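Local coordinates for protein NalP translocator (Neisseria meningitidis, PDB 1UYN) that forms the outer-membrane beta-barrel translocator domain of an autotransporter, a hydrophilic pore through which its protease passenger domain is moved to the bacterial cell surface, at residues A[25-28]-A[29-32]. Residues are numbered along the deposited sequence; the frame is centred on the assembly and turned at random.
Sequences QGRR and LKAV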
loop_
_atom_site.group_PDB
_atom_site.type_symbol
_atom_site.label_atom_id
_atom_site.label_comp_id
_atom_site.label_asym_id
_atom_site.label_seq_id
_atom_site.Cartn_x
_atom_site.Cartn_y
_atom_site.Cartn_z
ATOM N N GLN A 25 1.754 -2.664 1.070
ATOM C CA GLN A 25 2.252 -2.240 -0.233
ATOM C C GLN A 25 1.144 -1.803 -1.177
ATOM O O GLN A 25 1.355 -0.914 -1.976
ATOM C CB GLN A 25 3.038 -3.352 -0.908
ATOM C CG GLN A 25 3.934 -2.880 -2.012
ATOM C CD GLN A 25 5.280 -2.345 -1.523
ATOM O OE1 GLN A 25 5.376 -1.815 -0.416
ATOM N NE2 GLN A 25 6.319 -2.435 -2.380
ATOM N N GLY A 26 -0.038 -2.392 -1.100
ATOM C CA GLY A 26 -1.120 -1.963 -1.960
ATOM C C GLY A 26 -1.564 -0.546 -1.626
ATOM O O GLY A 26 -2.028 0.214 -2.498
ATOM N N ARG A 27 -1.502 -0.186 -0.354
ATOM C CA ARG A 27 -1.891 1.158 0.012
ATOM C C ARG A 27 -0.776 2.129 -0.365
ATOM O O ARG A 27 -1.069 3.257 -0.795
ATOM C CB ARG A 27 -2.232 1.267 1.485
ATOM C CG ARG A 27 -3.488 0.482 1.882
ATOM C CD ARG A 27 -3.835 0.696 3.319
ATOM N NE ARG A 27 -2.984 -0.140 4.134
ATOM C CZ ARG A 27 -3.209 -1.424 4.314
ATOM N NH1 ARG A 27 -4.267 -2.004 3.739
ATOM N NH2 ARG A 27 -2.390 -2.138 5.072
ATOM N N ARG A 28 0.483 1.699 -0.244
ATOM C CA ARG A 28 1.583 2.570 -0.650
ATOM C C ARG A 28 1.419 2.962 -2.099
ATOM O O ARG A 28 1.647 4.113 -2.457
ATOM C CB ARG A 28 2.957 1.914 -0.446
ATOM C CG ARG A 28 3.253 1.696 0.998
ATOM C CD ARG A 28 4.541 0.987 1.273
ATOM N NE ARG A 28 4.692 0.670 2.708
ATOM C CZ ARG A 28 4.718 -0.562 3.216
ATOM N NH1 ARG A 28 4.572 -1.650 2.439
ATOM N NH2 ARG A 28 4.864 -0.719 4.519
ATOM N N LEU A 29 1.032 2.003 -2.929
ATOM C CA LEU A 29 0.796 2.269 -4.341
ATOM C C LEU A 29 -0.419 3.221 -4.544
ATOM O O LEU A 29 -0.407 4.093 -5.428
ATOM C CB LEU A 29 0.574 0.956 -5.080
ATOM C CG LEU A 29 0.586 1.121 -6.608
ATOM C CD1 LEU A 29 2.007 1.386 -7.140
ATOM C CD2 LEU A 29 -0.045 -0.035 -7.293
ATOM N N LYS A 30 -1.461 3.042 -3.731
ATOM C CA LYS A 30 -2.645 3.900 -3.797
ATOM C C LYS A 30 -2.207 5.343 -3.639
ATOM O O LYS A 30 -2.658 6.213 -4.356
ATOM C CB LYS A 30 -3.649 3.555 -2.682
ATOM C CG LYS A 30 -5.021 2.985 -3.124
ATOM C CD LYS A 30 -5.608 1.924 -2.046
ATOM C CE LYS A 30 -5.654 0.453 -2.577
ATOM N NZ LYS A 30 -5.287 -0.634 -1.542
ATOM N N ALA A 31 -1.301 5.578 -2.715
ATOM C CA ALA A 31 -0.878 6.916 -2.332
ATOM C C ALA A 31 -0.138 7.659 -3.474
ATOM O O ALA A 31 -0.298 8.858 -3.699
ATOM C CB ALA A 31 0.002 6.814 -1.065
ATOM N N VAL A 32 0.678 6.921 -4.188
ATOM C CA VAL A 32 1.382 7.436 -5.335
ATOM C C VAL A 32 0.400 7.709 -6.489
ATOM O O VAL A 32 0.571 8.655 -7.260
ATOM C CB VAL A 32 2.453 6.379 -5.750
ATOM C CG1 VAL A 32 3.142 6.707 -7.090
ATOM C CG2 VAL A 32 3.470 6.246 -4.645
#
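Lys30 lies over one face of the peptide that follows Gly26, its CE and NZ more than 3 Å above the plane and NZ almost directly over Gly26 C, while the edge of the same peptide, at Gly26 O, receives the backbone N-H of Lys30. Bends at three successive torsions lay the lysine chain there, with CE 3.6 Å from Gly26 O. The side chains of Lys30 and Arg27 cross at a slant, NZ lying 4.0 Å from Arg27 CG. The two like charges are probably offset by acids of the barrel wall: Glu233 forms a salt bridge with Lys30, and Asp52 with Arg27.

Within 25-28 two other flat groups meet: Arg28 NH1 donates to Gln25 OE1 at 3.0 Å, the amide oxygen sitting 23° out of the guanidinium plane. The two planes are nearly perpendicular, so the groups join through these atoms and do not stack. Arg28 CG stands anti to the carbonyl carbon, beside the backbone N (chi1 -66°), which turns the extended chain toward Gln25 and leaves NE to Thr69.

Leu29 N donates to Gln25 O at 3.1 Å, and Lys30 N reaches Gly26 O at 3.1 Å. Ala31 N bonds to Arg27 O at 3.0 Å, whereas Val32 N to Arg28 O is weak at 3.4 Å. This ladder is the ordinary i to i+4 repeat of an alpha-helix.

Helix 12-34 threads the pore of the twelve-stranded barrel, held by polar and apolar contacts together. Gln25 also bonds to Ser108, while Phe110 of strand 100-117 packs against Gln25, Arg28, Leu29 and Val32, and strand 43-57 meets Arg27, Arg28 and Ala31 through Gln50.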